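Local coordinates for protein type I site-specific restriction-modification system, R (Restriction) subunit (Vibrio vulnificus, PDB 3H1T) that probably serves, as the N-terminal fragment of an R subunit, in ATP-driven DNA translocation and cleavage by a type I restriction enzyme, at residues H470-A475 and S498-L503; A76-K81 and A89-K94; W227-D232 and F329-Q334. All blocks are in the same frame, centred on the assembly; numbering follows the deposited sequence.

Overall arrangement
From the N terminus, contact 2 comes first: 76-81 and 89-94 are the two arms of a hairpin in the first, mixed sheet, and it closes a loop of only seven residues. Contact 3 follows in the first helicase-like domain, where 227-232 meets 329-334 and closes a span of 96 residues, including several strands of that domain's parallel sheet. Contact 1 closes last, joining 470-475 to 498-503 across helix 482-493 in the second helicase-like domain. The three loops lie in series, neither nested nor crossing. The contact centres are about 37 Å (2 and 3) and about 50 Å (1 and 2) apart; each contact lies within its own part of the fold.

Contact 1 of 3, residues H470-A475 and S498-L503; sequences HPDYVA and STPVIL
Parallel strand pairing in a beta-alpha-beta unit joins 470-475 to 498-503, at the edge of the second helicase-like domain's sheet. Val-474 pairs with Ile-502 and Ala-475 with Leu-503. Tyr-473 O is gripped twice: Ile-502 N points at it almost straight (175° at the hydrogen), while Val-501 N reaches it at 2.8 Å from a more tilted direction. One step on, Ala-475 N binds Ile-502 O at 2.9 Å. Ahead of the strands, Thr-499 OG1 donates to Asp-472 OD1 at 3.0 Å, on the syn side but 31° out of the carboxylate plane. The other branch of Thr-499, CG2, lies over a face of the His-470 imidazole, 4.2 Å from its centroid. The peptide before Pro-500 is cis; Pro-500 CA makes a CA-H...O contact with Asp-472 O. Tyr-473 CG stands anti to the backbone N (chi1 -176°); farther out on the ring, CE1 meets Val-501 CG2 at 3.4 Å, and OH bonds to Arg-438 O. Val-474 and Ile-502 lie against Leu-459 of helix 449-462, Met-433 of helix 422-436 touches Tyr-473, Val-501 and Ile-502, and on the other face helix 482-493 covers Ala-475 and Leu-503.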
loop_
_atom_site.group_PDB
_atom_site.type_symbol
_atom_site.label_atom_id
_atom_site.label_comp_id
_atom_site.label_asym_id
_atom_site.label_seq_id
_atom_site.Cartn_x
_atom_site.Cartn_y
_atom_site.Cartn_z
ATOM N N HIS A 470 -28.536 17.389 -12.969
ATOM C CA HIS A 470 -28.097 16.621 -11.812
ATOM C C HIS A 470 -27.915 17.597 -10.636
ATOM O O HIS A 470 -26.860 18.205 -10.491
ATOM C CB HIS A 470 -26.751 15.955 -12.114
ATOM C CG HIS A 470 -26.761 15.065 -13.319
ATOM N ND1 HIS A 470 -27.267 13.782 -13.294
ATOM C CD2 HIS A 470 -26.335 15.276 -14.588
ATOM C CE1 HIS A 470 -27.148 13.240 -14.494
ATOM N NE2 HIS A 470 -26.585 14.126 -15.296
ATOM N N PRO A 471 -28.937 17.761 -9.784
ATOM C CA PRO A 471 -28.847 18.681 -8.645
ATOM C C PRO A 471 -27.649 18.454 -7.730
ATOM O O PRO A 471 -27.211 19.369 -7.038
ATOM C CB PRO A 471 -30.175 18.456 -7.924
ATOM C CG PRO A 471 -31.084 18.151 -9.069
ATOM C CD PRO A 471 -30.267 17.140 -9.821
ATOM N N ASP A 472 -27.102 17.243 -7.734
ATOM C CA ASP A 472 -25.976 16.955 -6.859
ATOM C C ASP A 472 -24.656 16.809 -7.595
ATOM O O ASP A 472 -23.810 15.997 -7.206
ATOM C CB ASP A 472 -26.259 15.693 -6.047
ATOM C CG ASP A 472 -26.312 14.442 -6.908
ATOM O OD1 ASP A 472 -26.694 14.543 -8.095
ATOM O OD2 ASP A 472 -25.988 13.356 -6.392
ATOM N N TYR A 473 -24.494 17.589 -8.662
ATOM C CA TYR A 473 -23.275 17.579 -9.465
ATOM C C TYR A 473 -22.069 17.884 -8.571
ATOM O O TYR A 473 -21.028 17.236 -8.661
ATOM C CB TYR A 473 -23.372 18.630 -10.564
ATOM C CG TYR A 473 -22.192 18.609 -11.500
ATOM C CD1 TYR A 473 -22.010 17.559 -12.406
ATOM C CD2 TYR A 473 -21.244 19.630 -11.467
ATOM C CE1 TYR A 473 -20.900 17.526 -13.255
ATOM C CE2 TYR A 473 -20.145 19.612 -12.312
ATOM C CZ TYR A 473 -19.971 18.562 -13.200
ATOM O OH TYR A 473 -18.872 18.582 -14.028
ATOM N N VAL A 474 -22.208 18.912 -7.738
ATOM C CA VAL A 474 -21.156 19.261 -6.799
ATOM C C VAL A 474 -21.791 19.079 -5.443
ATOM O O VAL A 474 -22.986 19.313 -5.272
ATOM C CB VAL A 474 -20.712 20.725 -6.855
ATOM C CG1 VAL A 474 -19.424 20.861 -6.052
ATOM C CG2 VAL A 474 -20.520 21.192 -8.282
ATOM N N ALA A 475 -21.005 18.649 -4.473
ATOM C CA ALA A 475 -21.542 18.462 -3.150
ATOM C C ALA A 475 -20.419 18.651 -2.165
ATOM O O ALA A 475 -19.259 18.358 -2.454
ATOM C CB ALA A 475 -22.144 17.069 -3.014
ATOM N N SER A 498 -23.024 8.251 -11.512
ATOM C CA SER A 498 -22.363 9.345 -12.229
ATOM C C SER A 498 -22.215 10.637 -11.426
ATOM O O SER A 498 -21.397 11.492 -11.766
ATOM C CB SER A 498 -23.069 9.637 -13.571
ATOM O OG SER A 498 -24.400 10.082 -13.387
ATOM N N THR A 499 -23.002 10.789 -10.363
ATOM C CA THR A 499 -22.909 11.985 -9.529
ATOM C C THR A 499 -23.082 11.643 -8.044
ATOM O O THR A 499 -23.655 10.608 -7.704
ATOM C CB THR A 499 -23.968 13.037 -9.918
ATOM O OG1 THR A 499 -25.276 12.497 -9.703
ATOM C CG2 THR A 499 -23.835 13.435 -11.369
ATOM N N PRO A 500 -22.577 12.507 -7.143
ATOM C CA PRO A 500 -21.856 13.762 -7.393
ATOM C C PRO A 500 -20.597 13.542 -8.211
ATOM O O PRO A 500 -20.009 12.457 -8.196
ATOM C CB PRO A 500 -21.515 14.254 -5.985
ATOM C CG PRO A 500 -22.585 13.648 -5.133
ATOM C CD PRO A 500 -22.643 12.249 -5.694
ATOM N N VAL A 501 -20.174 14.563 -8.934
ATOM C CA VAL A 501 -18.962 14.450 -9.706
ATOM C C VAL A 501 -17.837 15.100 -8.894
ATOM O O VAL A 501 -16.732 14.574 -8.811
ATOM C CB VAL A 501 -19.127 15.139 -11.066
ATOM C CG1 VAL A 501 -17.845 15.033 -11.861
ATOM C CG2 VAL A 501 -20.265 14.495 -11.819
ATOM N N ILE A 502 -18.158 16.221 -8.254
ATOM C CA ILE A 502 -17.213 16.978 -7.450
ATOM C C ILE A 502 -17.599 17.037 -5.987
ATOM O O ILE A 502 -18.717 17.417 -5.660
ATOM C CB ILE A 502 -17.145 18.469 -7.855
ATOM C CG1 ILE A 502 -17.318 18.639 -9.368
ATOM C CG2 ILE A 502 -15.844 19.058 -7.347
ATOM C CD1 ILE A 502 -16.212 18.111 -10.146
ATOM N N LEU A 503 -16.677 16.683 -5.106
ATOM C CA LEU A 503 -16.927 16.780 -3.679
ATOM C C LEU A 503 -15.938 17.815 -3.152
ATOM O O LEU A 503 -14.770 17.816 -3.544
ATOM C CB LEU A 503 -16.661 15.453 -2.953
ATOM C CG LEU A 503 -17.537 14.203 -3.099
ATOM C CD1 LEU A 503 -17.042 13.140 -2.106
ATOM C CD2 LEU A 503 -18.984 14.549 -2.811
#

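Contact 2 of 3, residues A76-K81 and A89-K94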
loop_
_atom_site.group_PDB
_atom_site.type_symbol
_atom_site.label_atom_id
_atom_site.label_comp_id
_atom_site.label_asym_id
_atom_site.label_seq_id
_atom_site.Cartn_x
_atom_site.Cartn_y
_atom_site.Cartn_z
ATOM N N ALA A 76 9.576 -14.389 -12.772
ATOM C CA ALA A 76 10.812 -15.077 -12.435
ATOM C C ALA A 76 10.758 -16.465 -13.082
ATOM O O ALA A 76 9.707 -17.099 -13.084
ATOM C CB ALA A 76 10.953 -15.202 -10.916
ATOM N N ASP A 77 11.873 -16.928 -13.639
ATOM C CA ASP A 77 11.889 -18.240 -14.282
ATOM C C ASP A 77 11.329 -19.323 -13.364
ATOM O O ASP A 77 10.456 -20.084 -13.770
ATOM C CB ASP A 77 13.297 -18.608 -14.737
ATOM C CG ASP A 77 13.801 -17.702 -15.829
ATOM O OD1 ASP A 77 12.967 -17.238 -16.630
ATOM O OD2 ASP A 77 15.020 -17.463 -15.902
ATOM N N TYR A 78 11.827 -19.391 -12.134
ATOM C CA TYR A 78 11.344 -20.364 -11.174
ATOM C C TYR A 78 11.270 -19.759 -9.793
ATOM O O TYR A 78 12.098 -18.943 -9.411
ATOM C CB TYR A 78 12.244 -21.593 -11.072
ATOM C CG TYR A 78 12.403 -22.427 -12.320
ATOM C CD1 TYR A 78 13.386 -22.124 -13.264
ATOM C CD2 TYR A 78 11.652 -23.581 -12.498
ATOM C CE1 TYR A 78 13.623 -22.952 -14.345
ATOM C CE2 TYR A 78 11.886 -24.421 -13.579
ATOM C CZ TYR A 78 12.884 -24.098 -14.498
ATOM O OH TYR A 78 13.197 -24.924 -15.553
ATOM N N LEU A 79 10.265 -20.187 -9.043
ATOM C CA LEU A 79 10.072 -19.745 -7.688
ATOM C C LEU A 79 10.046 -21.070 -6.946
ATOM O O LEU A 79 9.314 -21.980 -7.325
ATOM C CB LEU A 79 8.741 -19.004 -7.560
ATOM C CG LEU A 79 8.409 -18.063 -6.387
ATOM C CD1 LEU A 79 7.275 -18.652 -5.584
ATOM C CD2 LEU A 79 9.625 -17.809 -5.517
ATOM N N LEU A 80 10.860 -21.200 -5.907
ATOM C CA LEU A 80 10.900 -22.442 -5.154
ATOM C C LEU A 80 10.174 -22.215 -3.850
ATOM O O LEU A 80 10.606 -21.416 -3.036
ATOM C CB LEU A 80 12.347 -22.853 -4.907
ATOM C CG LEU A 80 13.187 -22.949 -6.183
ATOM C CD1 LEU A 80 14.575 -23.407 -5.812
ATOM C CD2 LEU A 80 12.581 -23.919 -7.173
ATOM N N LYS A 81 9.058 -22.907 -3.656
ATOM C CA LYS A 81 8.283 -22.743 -2.437
ATOM C C LYS A 81 8.532 -23.889 -1.480
ATOM O O LYS A 81 8.425 -25.057 -1.855
ATOM C CB LYS A 81 6.780 -22.629 -2.767
ATOM C CG LYS A 81 6.456 -21.487 -3.729
ATOM C CD LYS A 81 5.023 -20.987 -3.619
ATOM C CE LYS A 81 4.012 -21.936 -4.216
ATOM N NZ LYS A 81 2.769 -21.192 -4.560
ATOM N N ALA A 89 13.066 -19.504 -2.386
ATOM C CA ALA A 89 14.182 -19.217 -3.298
ATOM C C ALA A 89 13.740 -18.865 -4.717
ATOM O O ALA A 89 12.579 -19.028 -5.087
ATOM C CB ALA A 89 15.166 -20.399 -3.344
ATOM N N VAL A 90 14.680 -18.392 -5.521
ATOM C CA VAL A 90 14.352 -18.028 -6.889
ATOM C C VAL A 90 15.486 -18.393 -7.850
ATOM O O VAL A 90 16.659 -18.367 -7.475
ATOM C CB VAL A 90 14.002 -16.507 -6.960
ATOM C CG1 VAL A 90 15.239 -15.654 -6.713
ATOM C CG2 VAL A 90 13.339 -16.195 -8.286
ATOM N N VAL A 91 15.129 -18.746 -9.079
ATOM C CA VAL A 91 16.120 -19.152 -10.063
ATOM C C VAL A 91 16.056 -18.401 -11.389
ATOM O O VAL A 91 14.983 -18.174 -11.941
ATOM C CB VAL A 91 15.969 -20.666 -10.403
ATOM C CG1 VAL A 91 17.102 -21.121 -11.329
ATOM C CG2 VAL A 91 15.965 -21.479 -9.127
ATOM N N GLU A 92 17.212 -18.026 -11.909
ATOM C CA GLU A 92 17.281 -17.364 -13.201
ATOM C C GLU A 92 17.937 -18.392 -14.123
ATOM O O GLU A 92 19.064 -18.816 -13.881
ATOM C CB GLU A 92 18.136 -16.091 -13.127
ATOM C CG GLU A 92 17.432 -14.779 -13.491
ATOM C CD GLU A 92 16.812 -14.758 -14.887
ATOM O OE1 GLU A 92 17.556 -14.815 -15.890
ATOM O OE2 GLU A 92 15.566 -14.677 -14.972
ATOM N N ALA A 93 17.238 -18.810 -15.167
ATOM C CA ALA A 93 17.809 -19.793 -16.071
ATOM C C ALA A 93 18.305 -19.091 -17.317
ATOM O O ALA A 93 17.850 -17.999 -17.648
ATOM C CB ALA A 93 16.763 -20.855 -16.434
ATOM N N LYS A 94 19.268 -19.702 -17.985
ATOM C CA LYS A 94 19.822 -19.145 -19.196
ATOM C C LYS A 94 20.125 -20.326 -20.099
ATOM O O LYS A 94 20.198 -21.461 -19.635
ATOM C CB LYS A 94 21.099 -18.354 -18.891
ATOM C CG LYS A 94 20.836 -16.975 -18.289
ATOM C CD LYS A 94 20.225 -16.018 -19.322
ATOM C CE LYS A 94 19.593 -14.763 -18.690
ATOM N NZ LYS A 94 20.547 -13.866 -17.977
HETATM O O HOH W 1 14.169 -15.614 -12.860
HETATM O O HOH W 2 13.510 -13.878 -16.139
#
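Tyr-78 and Leu-80 face Val-91 and Ala-89 across two antiparallel strands, 78-81 and 89-93, whose axes come within 4.7 Å. At the Leu-80 end the pairing is tight: Leu-80 N binds Ala-89 O at 2.9 Å, and Ala-89 N returns a bond to Leu-80 O. The Leu-80 side chain has CG anti to the carbonyl carbon (chi1 -54°); farther out, CD1 lies 3.9 Å from Ala-89 CB and close to Val-91 CG2. Tyr-78 CB abuts Val-91 CB, while Ala-93 CB comes to the edge of the tyrosine ring, whose OH bonds to Thr-35. Val-90, on the face of Leu-79, puts CG2 against Ala-76 CB, just before the chain turns at Asp-77. Toward Asp-77 the strand pairing weakens and water enters. Tyr-78 N reaches Val-91 O only weakly, at 3.4 Å, and a water bridges Asp-77 N, Val-91 O and Glu-92 OE2. Here a side-chain bond takes over: Asp-77 OD2 accepts Ala-93 N at 2.7 Å on its anti side, and lies 3.0 Å from Glu-92 OE2. The strands form a beta hairpin, the second and third of a six-stranded mixed sheet, with helix 26-40 against the Tyr-78 face. It carries Asp-77 and the Glu-92/Lys-94 pair, spaced as in the PD-(D/E)xK nuclease motif expected in the N-terminal part of HsdR subunits, and so is probably part of the DNA-cleavage site.

Contact 3 of 3, residues W227-D232 and F329-Q334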
loop_
_atom_site.group_PDB
_atom_site.type_symbol
_atom_site.label_atom_id
_atom_site.label_comp_id
_atom_site.label_asym_id
_atom_site.label_seq_id
_atom_site.Cartn_x
_atom_site.Cartn_y
_atom_site.Cartn_z
ATOM N N TRP A 227 -0.574 -19.752 18.816
ATOM C CA TRP A 227 0.591 -19.009 19.293
ATOM C C TRP A 227 0.161 -18.027 20.377
ATOM O O TRP A 227 -0.978 -17.552 20.383
ATOM C CB TRP A 227 1.253 -18.197 18.158
ATOM C CG TRP A 227 2.136 -17.066 18.687
ATOM C CD1 TRP A 227 3.443 -17.161 19.088
ATOM C CD2 TRP A 227 1.703 -15.745 19.056
ATOM N NE1 TRP A 227 3.843 -15.990 19.695
ATOM C CE2 TRP A 227 2.795 -15.107 19.692
ATOM C CE3 TRP A 227 0.494 -15.042 18.919
ATOM C CZ2 TRP A 227 2.713 -13.809 20.197
ATOM C CZ3 TRP A 227 0.414 -13.748 19.421
ATOM C CH2 TRP A 227 1.522 -13.148 20.054
ATOM N N ASN A 228 1.072 -17.706 21.287
ATOM C CA ASN A 228 0.772 -16.730 22.317
ATOM C C ASN A 228 1.993 -16.399 23.157
ATOM O O ASN A 228 3.012 -17.089 23.090
ATOM C CB ASN A 228 -0.408 -17.181 23.205
ATOM C CG ASN A 228 -0.088 -18.387 24.081
ATOM O OD1 ASN A 228 -0.475 -18.420 25.252
ATOM N ND2 ASN A 228 0.591 -19.395 23.514
ATOM N N ARG A 229 1.892 -15.315 23.917
ATOM C CA ARG A 229 2.969 -14.834 24.779
ATOM C C ARG A 229 3.526 -15.826 25.809
ATOM O O ARG A 229 4.748 -15.895 26.028
ATOM C CB ARG A 229 2.502 -13.601 25.544
ATOM C CG ARG A 229 2.278 -12.353 24.719
ATOM C CD ARG A 229 2.785 -11.178 25.533
ATOM N NE ARG A 229 2.320 -11.272 26.913
ATOM C CZ ARG A 229 1.295 -10.584 27.404
ATOM N NH1 ARG A 229 0.628 -9.740 26.626
ATOM N NH2 ARG A 229 0.927 -10.752 28.671
ATOM N N THR A 230 2.640 -16.577 26.456
ATOM C CA THR A 230 3.068 -17.518 27.487
ATOM C C THR A 230 3.534 -18.875 26.965
ATOM O O THR A 230 4.366 -19.540 27.593
ATOM C CB THR A 230 1.947 -17.718 28.512
ATOM O OG1 THR A 230 0.782 -18.256 27.862
ATOM C CG2 THR A 230 1.591 -16.383 29.145
ATOM N N GLY A 231 2.975 -19.294 25.836
ATOM C CA GLY A 231 3.395 -20.551 25.238
ATOM C C GLY A 231 2.665 -21.818 25.641
ATOM O O GLY A 231 3.227 -22.915 25.578
ATOM N N ASP A 232 1.419 -21.693 26.071
ATOM C CA ASP A 232 0.649 -22.878 26.394
ATOM C C ASP A 232 -0.182 -23.170 25.147
ATOM O O ASP A 232 0.174 -22.754 24.036
ATOM C CB ASP A 232 -0.258 -22.632 27.597
ATOM C CG ASP A 232 -0.317 -21.172 27.990
ATOM O OD1 ASP A 232 0.672 -20.673 28.570
ATOM O OD2 ASP A 232 -1.348 -20.520 27.709
ATOM N N PHE A 329 -0.815 -1.366 27.538
ATOM C CA PHE A 329 -0.862 -2.751 27.135
ATOM C C PHE A 329 0.450 -3.438 26.837
ATOM O O PHE A 329 0.524 -4.279 25.950
ATOM C CB PHE A 329 -1.829 -2.925 25.965
ATOM C CG PHE A 329 -3.263 -3.037 26.384
ATOM C CD1 PHE A 329 -3.638 -3.982 27.342
ATOM C CD2 PHE A 329 -4.245 -2.232 25.805
ATOM C CE1 PHE A 329 -4.961 -4.133 27.718
ATOM C CE2 PHE A 329 -5.573 -2.376 26.178
ATOM C CZ PHE A 329 -5.932 -3.326 27.134
ATOM N N GLU A 330 1.506 -3.045 27.536
ATOM C CA GLU A 330 2.772 -3.750 27.401
ATOM C C GLU A 330 2.409 -4.870 28.381
ATOM O O GLU A 330 1.596 -4.651 29.279
ATOM C CB GLU A 330 3.940 -2.937 27.976
ATOM C CG GLU A 330 5.202 -3.774 28.203
ATOM C CD GLU A 330 6.410 -2.925 28.589
ATOM O OE1 GLU A 330 6.409 -1.703 28.316
ATOM O OE2 GLU A 330 7.371 -3.488 29.158
ATOM N N PRO A 331 2.976 -6.073 28.231
ATOM C CA PRO A 331 3.962 -6.532 27.253
ATOM C C PRO A 331 3.305 -7.210 26.052
ATOM O O PRO A 331 3.839 -8.191 25.523
ATOM C CB PRO A 331 4.818 -7.534 28.049
ATOM C CG PRO A 331 4.141 -7.614 29.470
ATOM C CD PRO A 331 2.750 -7.110 29.246
ATOM N N ALA A 332 2.151 -6.721 25.617
ATOM C CA ALA A 332 1.511 -7.345 24.462
ATOM C C ALA A 332 2.350 -6.997 23.241
ATOM O O ALA A 332 2.810 -5.856 23.105
ATOM C CB ALA A 332 0.081 -6.821 24.294
ATOM N N PHE A 333 2.582 -7.977 22.368
ATOM C CA PHE A 333 3.362 -7.708 21.162
ATOM C C PHE A 333 2.589 -6.647 20.401
ATOM O O PHE A 333 1.354 -6.678 20.370
ATOM C CB PHE A 333 3.513 -8.951 20.280
ATOM C CG PHE A 333 4.652 -9.851 20.674
ATOM C CD1 PHE A 333 4.508 -10.769 21.713
ATOM C CD2 PHE A 333 5.870 -9.796 19.996
ATOM C CE1 PHE A 333 5.550 -11.627 22.074
ATOM C CE2 PHE A 333 6.940 -10.656 20.351
ATOM C CZ PHE A 333 6.774 -11.575 21.393
ATOM N N GLN A 334 3.305 -5.712 19.787
ATOM C CA GLN A 334 2.656 -4.635 19.053
ATOM C C GLN A 334 3.163 -4.434 17.629
ATOM O O GLN A 334 4.362 -4.224 17.417
ATOM C CB GLN A 334 2.811 -3.334 19.849
ATOM C CG GLN A 334 2.080 -3.347 21.192
ATOM C CD GLN A 334 2.451 -2.178 22.075
ATOM O OE1 GLN A 334 2.793 -1.099 21.584
ATOM N NE2 GLN A 334 2.375 -2.377 23.391
#
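Trp-227 and Arg-229 reach from the loop between helix 211-224 and strand 238-242 to Phe-333 and the turn before it. The indole presents its edge to the face of Phe-333 in an offset edge-to-face pair, centroids 5.7 Å apart and planes at 77°. Trp-227 CG lies anti to the backbone N (chi1 160°), and on the rim of the six-membered ring, next to CE2, CZ2 approaches Phe-333 CD1 to 3.8 Å. The Arg-229 chain bends at chi2 and again at chi3, where NE is turned to -46°. CG passes the edge of the Phe-333 ring, and CD comes to 3.2 Å from Pro-331 O. Beyond the second bend the guanidinium lies beside the turn: Pro-331 CD sits over one face, toward its rim, and NH1 comes within 3.3 Å of Ala-332 CA. No hydrogen bond crosses between the segments. The backbone of the loop is instead fixed from a third element, Asp-304, whose OD2 accepts Arg-229 N. A cis peptide precedes Pro-331, and Ala-332 N bonds to Phe-329 O at 3.0 Å. The contact joins this helix-to-strand loop to the N-terminal end of strand 333-338, an inner strand of the parallel sheet of a RecA-like P-loop NTPase domain.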